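Local coordinates for Lin2891 protein (Listeria innocua, PDB 3DB0), which probably binds flavin mononucleotide in a split barrel of the pyridoxamine 5'-phosphate oxidase family and is a putative oxidoreductase, at residues B[22-27]-B[31-36]; B[12-17]-B[40-45]; B[62-67]-B[116-121]; B[36-41]-B[98-103]. All coordinates share one frame; numbering follows the deposited sequence. Where two conformers were deposited one is given.

Interaction 1: B[22-27]-B[31-36]; sequences LTSVQG and HARYMT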
# COMPACT_ATOMS: atom_id res chain seq x y z
N LEU B 22 -8.39 10.99 -6.17
CA LEU B 22 -8.34 12.37 -6.56
C LEU B 22 -9.53 12.65 -7.47
O LEU B 22 -9.73 11.92 -8.43
CB LEU B 22 -7.11 12.69 -7.41
CG LEU B 22 -7.11 14.18 -7.82
CD1 LEU B 22 -6.71 15.11 -6.63
CD2 LEU B 22 -6.21 14.35 -8.96
N THR B 23 -10.30 13.68 -7.17
CA THR B 23 -11.37 14.09 -8.07
C THR B 23 -11.01 15.46 -8.58
O THR B 23 -10.75 16.37 -7.81
CB THR B 23 -12.75 14.10 -7.37
OG1 THR B 23 -13.02 12.78 -6.84
CG2 THR B 23 -13.87 14.53 -8.36
N SER B 24 -10.88 15.54 -9.90
CA SER B 24 -10.56 16.77 -10.64
C SER B 24 -11.73 17.02 -11.61
O SER B 24 -12.68 16.21 -11.72
CB SER B 24 -9.22 16.68 -11.32
OG SER B 24 -9.07 15.45 -12.03
N VAL B 25 -11.66 18.17 -12.28
CA VAL B 25 -12.73 18.63 -13.12
C VAL B 25 -12.21 18.95 -14.49
O VAL B 25 -11.14 19.56 -14.64
CB VAL B 25 -13.34 19.94 -12.52
CG1 VAL B 25 -14.39 20.59 -13.46
CG2 VAL B 25 -13.87 19.72 -11.12
N GLN B 26 -12.95 18.49 -15.48
CA GLN B 26 -12.68 18.79 -16.89
C GLN B 26 -13.93 19.45 -17.47
O GLN B 26 -14.82 18.78 -18.01
CB GLN B 26 -12.39 17.49 -17.65
CG GLN B 26 -12.19 17.70 -19.12
CD GLN B 26 -13.10 16.77 -19.96
OE1 GLN B 26 -13.58 15.72 -19.51
NE2 GLN B 26 -13.33 17.19 -21.20
N GLY B 27 -13.99 20.77 -17.38
CA GLY B 27 -15.15 21.50 -17.86
C GLY B 27 -16.26 21.20 -16.89
O GLY B 27 -16.15 21.53 -15.74
N HIS B 31 -13.69 13.83 -12.81
CA HIS B 31 -12.87 12.66 -13.10
C HIS B 31 -12.35 12.16 -11.77
O HIS B 31 -11.73 12.91 -11.03
CB HIS B 31 -11.68 13.01 -14.00
CG HIS B 31 -12.08 13.36 -15.40
ND1 HIS B 31 -12.27 12.40 -16.37
CD2 HIS B 31 -12.33 14.54 -15.99
CE1 HIS B 31 -12.62 12.99 -17.50
NE2 HIS B 31 -12.67 14.29 -17.30
N ALA B 32 -12.64 10.91 -11.43
CA ALA B 32 -12.12 10.37 -10.18
C ALA B 32 -11.10 9.30 -10.53
O ALA B 32 -11.35 8.47 -11.38
CB ALA B 32 -13.24 9.78 -9.31
N ARG B 33 -9.98 9.32 -9.82
CA ARG B 33 -8.94 8.34 -10.02
C ARG B 33 -8.24 7.98 -8.73
O ARG B 33 -8.07 8.81 -7.86
CB ARG B 33 -7.87 8.86 -10.99
CG ARG B 33 -8.39 9.38 -12.31
CD ARG B 33 -7.27 10.00 -13.11
NE ARG B 33 -7.68 10.46 -14.45
CZ ARG B 33 -8.08 11.69 -14.74
NH1 ARG B 33 -8.19 12.58 -13.79
NH2 ARG B 33 -8.41 12.02 -15.98
N TYR B 34 -7.85 6.72 -8.64
CA TYR B 34 -7.08 6.23 -7.51
C TYR B 34 -5.62 6.54 -7.79
O TYR B 34 -5.14 6.41 -8.92
CB TYR B 34 -7.21 4.75 -7.29
CG TYR B 34 -8.44 4.35 -6.56
CD1 TYR B 34 -8.55 4.51 -5.21
CD2 TYR B 34 -9.55 3.86 -7.25
CE1 TYR B 34 -9.69 4.15 -4.55
CE2 TYR B 34 -10.72 3.52 -6.57
CZ TYR B 34 -10.77 3.66 -5.25
OH TYR B 34 -11.92 3.35 -4.56
N MSE B 35 -4.93 7.00 -6.78
CA MSE B 35 -3.51 7.21 -6.95
C MSE B 35 -2.76 7.35 -5.61
O MSE B 35 -3.35 7.37 -4.53
CB MSE B 35 -3.22 8.42 -7.85
CG MSE B 35 -3.73 9.73 -7.22
SE MSE B 35 -3.72 11.25 -8.39
CE MSE B 35 -5.18 10.59 -9.55
N THR B 36 -1.44 7.40 -5.75
CA THR B 36 -0.52 7.48 -4.61
C THR B 36 -0.33 8.93 -4.24
O THR B 36 -0.15 9.81 -5.13
CB THR B 36 0.83 6.80 -4.93
OG1 THR B 36 0.54 5.46 -5.28
CG2 THR B 36 1.83 6.80 -3.73
O HOH W 1 -8.46 12.89 -11.05
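L22 with R33 and S24 with H31 form the two hydrogen-bonded pairs of an antiparallel hairpin. In the first, L22 N donates to R33 O (2.8 Å) and R33 N to L22 O (3.0 Å); in the second, S24 N donates to H31 O (3.0 Å) and H31 N to S24 O (2.8 Å). Between them T23 and A32 make a non-hydrogen-bonded pair, small enough to suit close strands, and the backbone of T23 bonds to C65 on the next strand.

A water on the face of S24 and R33 links both strands: it accepts from R33 NH1 at 2.8 Å and donates to L22 O and S24 OG. L22 O thus serves a backbone N-H and a water together. E57 of helix 53-60 is the stronger partner of these side chains, forming a salt bridge with R33 NH2 and a hydrogen bond with S24 OG. Nearer the turn, H31 NE2 donates to Q26 OE1 (2.8 Å, 160° at the hydrogen), with the oxygen almost in the ring plane and the amide tilted 35° from it. Q26 reaches there by bending at chi2 (-127°). At the end away from the turn, the selenomethionine M35 lays CE and SE against CB and CD2 of L22, with CE 3.6 Å from L22 CB.

Four backbone bonds therefore join the strands, and side chains add to them: the water bridges the strands and steadies S24 and R33, while S24 OG and R33 NH2 reach the carboxylate of E57.

Interaction 2: B[12-17]-B[40-45]; sequences AILEQH and DGLTLY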
# COMPACT_ATOMS: atom_id res chain seq x y z
N ALA B 12 -2.42 11.16 11.34
CA ALA B 12 -2.38 9.71 11.58
C ALA B 12 -2.98 9.00 10.37
O ALA B 12 -2.42 8.02 9.85
CB ALA B 12 -3.15 9.34 12.90
N ILE B 13 -4.07 9.55 9.84
CA ILE B 13 -4.73 8.92 8.71
C ILE B 13 -3.81 9.03 7.46
O ILE B 13 -3.64 8.07 6.69
CB ILE B 13 -6.10 9.54 8.45
CG1 ILE B 13 -7.11 9.27 9.58
CG2 ILE B 13 -6.65 8.99 7.14
CD1 ILE B 13 -8.44 10.00 9.44
N LEU B 14 -3.17 10.20 7.30
CA LEU B 14 -2.23 10.41 6.18
C LEU B 14 -0.99 9.53 6.34
O LEU B 14 -0.43 9.10 5.35
CB LEU B 14 -1.77 11.89 6.07
CG LEU B 14 -2.85 12.91 5.69
CD1 LEU B 14 -2.34 14.35 5.69
CD2 LEU B 14 -3.48 12.50 4.30
N GLU B 15 -0.56 9.27 7.57
CA GLU B 15 0.65 8.49 7.74
C GLU B 15 0.44 7.04 7.40
O GLU B 15 1.35 6.36 6.92
CB GLU B 15 1.19 8.64 9.18
CG GLU B 15 1.52 10.09 9.52
CD GLU B 15 1.85 10.30 10.96
OE1 GLU B 15 1.50 9.42 11.78
OE2 GLU B 15 2.43 11.36 11.29
N GLN B 16 -0.80 6.60 7.56
CA GLN B 16 -1.16 5.22 7.35
C GLN B 16 -1.73 4.91 6.01
O GLN B 16 -2.00 3.76 5.72
CB GLN B 16 -2.12 4.82 8.45
CG GLN B 16 -1.46 5.00 9.81
CD GLN B 16 -2.45 5.30 10.91
OE1 GLN B 16 -3.65 5.08 10.74
NE2 GLN B 16 -1.96 5.84 12.03
N HIS B 17 -1.91 5.92 5.16
CA HIS B 17 -2.47 5.68 3.82
C HIS B 17 -1.74 6.48 2.74
O HIS B 17 -1.54 7.67 2.85
CB HIS B 17 -3.96 6.05 3.76
CG HIS B 17 -4.79 5.32 4.75
ND1 HIS B 17 -4.91 5.73 6.07
CD2 HIS B 17 -5.49 4.18 4.65
CE1 HIS B 17 -5.67 4.87 6.72
NE2 HIS B 17 -6.03 3.92 5.88
N ASP B 40 3.64 15.98 3.31
CA ASP B 40 4.57 16.72 4.08
C ASP B 40 3.67 17.57 4.93
O ASP B 40 3.14 18.62 4.51
CB ASP B 40 5.43 17.63 3.21
CG ASP B 40 6.33 18.55 4.06
OD1 ASP B 40 6.73 18.09 5.13
OD2 ASP B 40 6.60 19.70 3.69
N GLY B 41 3.46 17.12 6.15
CA GLY B 41 2.50 17.84 6.97
C GLY B 41 1.17 17.60 6.30
O GLY B 41 0.90 16.49 5.81
N LEU B 42 0.35 18.64 6.23
CA LEU B 42 -0.97 18.52 5.61
C LEU B 42 -0.93 18.80 4.10
O LEU B 42 -1.97 18.75 3.41
CB LEU B 42 -2.01 19.39 6.30
CG LEU B 42 -2.24 19.18 7.81
CD1 LEU B 42 -3.44 20.01 8.19
CD2 LEU B 42 -2.44 17.72 8.19
N THR B 43 0.26 19.06 3.57
CA THR B 43 0.42 19.21 2.10
C THR B 43 0.56 17.84 1.41
O THR B 43 1.34 16.99 1.81
CB THR B 43 1.58 20.15 1.72
OG1 THR B 43 1.26 21.48 2.17
CG2 THR B 43 1.80 20.22 0.20
N LEU B 44 -0.23 17.63 0.36
CA LEU B 44 -0.19 16.39 -0.39
C LEU B 44 0.53 16.57 -1.73
O LEU B 44 0.59 17.67 -2.31
CB LEU B 44 -1.59 15.86 -0.64
CG LEU B 44 -2.50 15.46 0.52
CD1 LEU B 44 -3.74 14.80 -0.04
CD2 LEU B 44 -1.90 14.54 1.51
N TYR B 45 1.15 15.48 -2.16
CA TYR B 45 1.90 15.44 -3.42
C TYR B 45 1.51 14.14 -4.11
O TYR B 45 1.34 13.10 -3.48
CB TYR B 45 3.42 15.49 -3.21
CG TYR B 45 3.95 16.76 -2.57
CD1 TYR B 45 4.14 17.92 -3.32
CD2 TYR B 45 4.33 16.78 -1.26
CE1 TYR B 45 4.64 19.08 -2.75
CE2 TYR B 45 4.84 17.93 -0.67
CZ TYR B 45 4.99 19.08 -1.42
OH TYR B 45 5.44 20.21 -0.84
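The packing of L14 on L42 and L44 is an apolar helix-on-hairpin contact, in which the N-terminal helix 6-16 rests against the turn between strands 29-40 and 43-49. No hydrogen bond crosses it; two methyl groups of L14 do the work. L14 CD2 meets L44 CD2 at 3.8 Å, the side chains crossing obliquely. L14 CD1 lies 4.2 Å from L42 CD2, the L42 side chain running at about a right angle to that of L14, and it also touches the carbonyl oxygen of G41 at 3.9 Å. With CG of L14 anti to its carbonyl carbon (chi1 -67°) and the chain extended beyond, the forked end spreads over both partners. Leucine suits the place because its two terminal methyls can straddle a turn residue and a strand residue.

The turn itself is type II', D40 to T43, closed by its own bond from T43 N to D40 O at 3.1 Å; the return bond of the hairpin pair runs from D40 N to T43 O at 2.9 Å. G41 fills its second position, where the positive phi of 68° favours glycine. Beyond the helix, H17 ND1 donates to I13 O at 2.7 Å, in the carbonyl plane on a lone pair, while its NE2 bonds to D71. I10 and L11 touch L42. Helix 6-16 thus packs over the hairpin turn and, through L14, touches H39, L44 and L78, consistent with the split-barrel fold of the FMN-binding family.

Interaction 3: B[62-67]-B[116-121]; sequences PHVCVL and IKIVPE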
# COMPACT_ATOMS: atom_id res chain seq x y z
N PRO B 62 -7.71 24.32 -10.71
CA PRO B 62 -6.95 23.87 -9.55
C PRO B 62 -7.77 23.22 -8.42
O PRO B 62 -7.22 22.65 -7.48
CB PRO B 62 -6.31 25.17 -9.05
CG PRO B 62 -7.38 26.21 -9.36
CD PRO B 62 -7.86 25.79 -10.75
N HIS B 63 -9.09 23.25 -8.54
CA HIS B 63 -9.96 22.75 -7.49
C HIS B 63 -10.06 21.23 -7.56
O HIS B 63 -10.57 20.65 -8.55
CB HIS B 63 -11.33 23.34 -7.59
CG HIS B 63 -11.33 24.82 -7.72
ND1 HIS B 63 -11.54 25.46 -8.92
CD2 HIS B 63 -11.09 25.79 -6.81
CE1 HIS B 63 -11.47 26.77 -8.75
NE2 HIS B 63 -11.19 27.00 -7.48
N VAL B 64 -9.58 20.61 -6.49
CA VAL B 64 -9.59 19.15 -6.36
C VAL B 64 -10.17 18.74 -5.04
O VAL B 64 -10.19 19.52 -4.08
CB VAL B 64 -8.20 18.54 -6.56
CG1 VAL B 64 -7.67 18.86 -8.00
CG2 VAL B 64 -7.19 19.04 -5.50
N CYS B 65 -10.72 17.54 -5.03
CA CYS B 65 -11.21 16.94 -3.83
C CYS B 65 -10.49 15.59 -3.65
O CYS B 65 -10.51 14.76 -4.56
CB CYS B 65 -12.72 16.72 -3.94
SG CYS B 65 -13.42 15.94 -2.40
N VAL B 66 -9.87 15.35 -2.48
CA VAL B 66 -9.24 14.04 -2.18
C VAL B 66 -9.95 13.29 -1.05
O VAL B 66 -10.31 13.87 -0.04
CB VAL B 66 -7.75 14.20 -1.80
CG1 VAL B 66 -7.07 12.81 -1.54
CG2 VAL B 66 -7.02 14.94 -2.91
N LEU B 67 -10.20 12.01 -1.28
CA LEU B 67 -10.72 11.11 -0.29
C LEU B 67 -9.59 10.13 -0.03
O LEU B 67 -9.02 9.54 -0.96
CB LEU B 67 -11.95 10.33 -0.75
CG LEU B 67 -13.25 11.13 -1.01
CD1 LEU B 67 -14.36 10.15 -1.39
CD2 LEU B 67 -13.59 11.80 0.24
N ILE B 116 2.14 16.88 -8.72
CA ILE B 116 0.97 17.64 -8.34
C ILE B 116 0.99 17.86 -6.84
O ILE B 116 0.96 16.93 -6.01
CB ILE B 116 -0.34 16.99 -8.78
CG1 ILE B 116 -0.30 16.81 -10.31
CG2 ILE B 116 -1.55 17.88 -8.33
CD1 ILE B 116 -1.36 15.87 -10.93
N LYS B 117 1.06 19.15 -6.50
CA LYS B 117 1.06 19.60 -5.12
C LYS B 117 -0.34 19.96 -4.78
O LYS B 117 -1.02 20.64 -5.57
CB LYS B 117 1.95 20.84 -4.95
CG LYS B 117 1.96 21.44 -3.53
CD LYS B 117 2.61 22.85 -3.49
CE LYS B 117 2.88 23.24 -2.09
NZ LYS B 117 3.52 24.59 -1.94
N ILE B 118 -0.82 19.50 -3.64
CA ILE B 118 -2.17 19.87 -3.21
C ILE B 118 -2.14 20.54 -1.87
O ILE B 118 -1.77 19.93 -0.84
CB ILE B 118 -3.13 18.66 -3.19
CG1 ILE B 118 -3.22 18.03 -4.59
CG2 ILE B 118 -4.51 19.06 -2.63
CD1 ILE B 118 -3.63 16.62 -4.60
N VAL B 119 -2.58 21.80 -1.87
CA VAL B 119 -2.69 22.63 -0.67
C VAL B 119 -4.12 22.56 -0.14
O VAL B 119 -5.06 23.02 -0.76
CB VAL B 119 -2.19 24.12 -0.91
CG1 VAL B 119 -2.43 25.02 0.33
CG2 VAL B 119 -0.73 24.12 -1.27
N PRO B 120 -4.31 21.97 1.03
CA PRO B 120 -5.69 21.84 1.53
C PRO B 120 -6.33 23.13 1.97
O PRO B 120 -5.67 23.95 2.58
CB PRO B 120 -5.51 20.98 2.78
CG PRO B 120 -4.19 20.29 2.58
CD PRO B 120 -3.36 21.32 1.94
N GLU B 121 -7.61 23.30 1.68
CA GLU B 121 -8.33 24.52 2.08
C GLU B 121 -9.31 24.14 3.18
O GLU B 121 -9.60 24.91 4.11
CB GLU B 121 -9.03 25.17 0.88
CG GLU B 121 -8.06 25.68 -0.17
CD GLU B 121 -7.17 26.83 0.38
OE1 GLU B 121 -7.59 27.52 1.34
OE2 GLU B 121 -6.09 27.06 -0.19
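V64 and V66 meet I118 from strands that are not neighbours in the sheet, so the contact runs between facing walls of the closed barrel. It is wholly apolar. V64 CG2 lies 3.9 Å from I118 CG2 and 4.2 Å from I118 CG1, and V66 CG2 lies 4.1 Å from I118 CD1. Both CG2 and CG1 of the isoleucine therefore meet V64, whereas CD1 alone reaches V66: with CG1 anti to the carbonyl carbon (chi1 -59°), the ethyl arm passes V64 and carries its terminal methyl on to the second valine. Beta-branched residues are apt here because they favour extended backbone and stand short and stiff from the strand.

Polar interactions belong elsewhere. No hydrogen bond joins the two segments, whose nearest CA atoms, those of V64 and I118, stand 8.1 Å apart. Each strand instead bonds to its own neighbours: V64 and V66 pair with G82 and I80, C65 and L67 with T23 and V21, and I118 with L44. Strand 77-86 lies between the two in the sheet and is hydrogen-bonded into it, which helps to set their spacing.

L22 and F37 touch both V66 and I118, and L22 reaches V64 too, so the side chains interlock in a shared barrel interior. On the other side of strand 63-68, C65 packs on A32 of the second subunit. Across this contact itself, then, the two walls meet through buried methyl and methylene groups, and cohesion there rests on apolar packing and not on a directional bond.

Interaction 4: B[36-41]-B[98-103]; sequences TFLHDG and ENISKD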
# COMPACT_ATOMS: atom_id res chain seq x y z
N THR B 36 -1.44 7.40 -5.75
CA THR B 36 -0.52 7.48 -4.61
C THR B 36 -0.33 8.93 -4.24
O THR B 36 -0.15 9.81 -5.13
CB THR B 36 0.83 6.80 -4.93
OG1 THR B 36 0.54 5.46 -5.28
CG2 THR B 36 1.83 6.80 -3.73
N PHE B 37 -0.45 9.14 -2.93
CA PHE B 37 -0.23 10.40 -2.27
C PHE B 37 0.87 10.31 -1.23
O PHE B 37 0.81 9.48 -0.33
CB PHE B 37 -1.50 10.87 -1.56
CG PHE B 37 -2.62 11.22 -2.51
CD1 PHE B 37 -2.72 12.51 -3.07
CD2 PHE B 37 -3.51 10.27 -2.93
CE1 PHE B 37 -3.73 12.83 -3.95
CE2 PHE B 37 -4.52 10.59 -3.84
CZ PHE B 37 -4.62 11.87 -4.35
N LEU B 38 1.86 11.20 -1.36
CA LEU B 38 2.85 11.44 -0.30
C LEU B 38 2.36 12.70 0.42
O LEU B 38 1.54 13.48 -0.10
CB LEU B 38 4.26 11.68 -0.90
CG LEU B 38 4.71 10.49 -1.77
CD1 LEU B 38 6.15 10.53 -2.23
CD2 LEU B 38 4.55 9.25 -0.98
N HIS B 39 2.83 12.94 1.64
CA HIS B 39 2.50 14.19 2.30
C HIS B 39 3.69 14.70 3.09
O HIS B 39 4.61 13.98 3.44
CB HIS B 39 1.32 14.00 3.25
CG HIS B 39 1.67 13.17 4.43
ND1 HIS B 39 1.92 13.72 5.68
CD2 HIS B 39 2.00 11.86 4.52
CE1 HIS B 39 2.30 12.77 6.50
NE2 HIS B 39 2.37 11.63 5.82
N ASP B 40 3.64 15.98 3.31
CA ASP B 40 4.57 16.72 4.08
C ASP B 40 3.67 17.57 4.93
O ASP B 40 3.14 18.62 4.51
CB ASP B 40 5.43 17.63 3.21
CG ASP B 40 6.33 18.55 4.06
OD1 ASP B 40 6.73 18.09 5.13
OD2 ASP B 40 6.60 19.70 3.69
N GLY B 41 3.46 17.12 6.15
CA GLY B 41 2.50 17.84 6.97
C GLY B 41 1.17 17.60 6.30
O GLY B 41 0.90 16.49 5.81
N GLU B 98 12.58 10.10 -6.19
CA GLU B 98 13.41 9.11 -5.52
C GLU B 98 12.60 8.25 -4.57
O GLU B 98 12.87 7.07 -4.40
CB GLU B 98 14.59 9.82 -4.79
CG GLU B 98 15.62 10.32 -5.76
CD GLU B 98 16.69 11.18 -5.13
OE1 GLU B 98 16.78 11.22 -3.88
OE2 GLU B 98 17.40 11.85 -5.89
N ASN B 99 11.59 8.84 -3.94
CA ASN B 99 10.75 8.06 -3.03
C ASN B 99 9.86 7.10 -3.83
O ASN B 99 9.75 5.92 -3.52
CB ASN B 99 9.92 8.97 -2.15
CG ASN B 99 9.03 8.19 -1.22
OD1 ASN B 99 8.29 7.29 -1.63
ND2 ASN B 99 9.08 8.54 0.06
N ILE B 100 9.27 7.61 -4.90
CA ILE B 100 8.41 6.79 -5.75
C ILE B 100 9.15 5.62 -6.44
O ILE B 100 8.61 4.52 -6.54
CB ILE B 100 7.78 7.67 -6.87
CG1 ILE B 100 6.75 8.62 -6.27
CG2 ILE B 100 7.07 6.85 -7.91
CD1 ILE B 100 5.68 7.94 -5.51
N SER B 101 10.37 5.86 -6.93
CA SER B 101 11.14 4.90 -7.74
C SER B 101 12.19 4.15 -6.96
O SER B 101 13.11 3.53 -7.53
CB SER B 101 11.84 5.65 -8.89
OG SER B 101 12.85 6.54 -8.39
N LYS B 102 12.08 4.20 -5.63
CA LYS B 102 13.16 3.70 -4.79
C LYS B 102 13.48 2.22 -5.07
O LYS B 102 14.64 1.85 -5.02
CB LYS B 102 12.91 3.94 -3.31
CG LYS B 102 11.76 3.13 -2.71
CD LYS B 102 11.79 3.19 -1.17
CE LYS B 102 11.30 4.52 -0.61
NZ LYS B 102 9.84 4.70 -0.79
N ASP B 103 12.48 1.40 -5.34
CA ASP B 103 12.71 -0.02 -5.60
C ASP B 103 13.62 -0.28 -6.82
O ASP B 103 14.26 -1.34 -6.90
CB ASP B 103 11.40 -0.80 -5.78
CG ASP B 103 10.69 -1.09 -4.47
OD1 ASP B 103 11.22 -0.76 -3.38
OD2 ASP B 103 9.61 -1.72 -4.57
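L38 overlaps the carboxamide of N99, its CD1 lying 3.8 Å from N99 CG as the two side chains approach from opposite directions. This is a helix-on-sheet contact of the split barrel: strand 29-40 meets the last turn of helix 90-100. N99 was modelled in two conformers, so its exact fit against the methyl is less certain than that of I100 beside it.

The same L38 CD1 is 4.2 Å from I100 CD1, and T36 CG2 comes more loosely, at 4.4 Å, to that same isoleucine methyl. L38 holds CG anti to its carbonyl carbon (chi1 -57°), which brings CD1 to the helix. Leucine and isoleucine suit the place because their delta methyls reach far enough to meet between the two backbones, where T36 CA and I100 CA stand 9.0 Å apart, and threonine adds a methyl beside them on this partly exposed surface.

Neither segment bonds to the other, yet each is braced within itself. On the strand side, H39 ND1 donates to G41 O at 3.0 Å, using a lone pair of that oxygen. Past the helix, where S101 leaves helical geometry, K102 folds back and its NZ donates to N99 O, also at 3.0 Å.

From the N terminus, helix 6-16 opens the loop that interaction 2 closes at the turn of 40-45, and the hairpin of interaction 1 is nested inside that loop. Interaction 4 begins where interaction 2 ends, sharing D40 and G41, and carries strand 29-40 to the end of helix 90-100. Interaction 3 opens later, at 62-67, and closes at 116-121, so it crosses interaction 4, their segments alternating along the chain. Interaction 1 adjoins interaction 3 through neighbouring strands, as interaction 2 does through 43-49 and 113-126. F37, next to the residues of interaction 4, reaches into the core that interaction 3 helps build, while helices 6-16 and 90-100 pack on strands of the barrel.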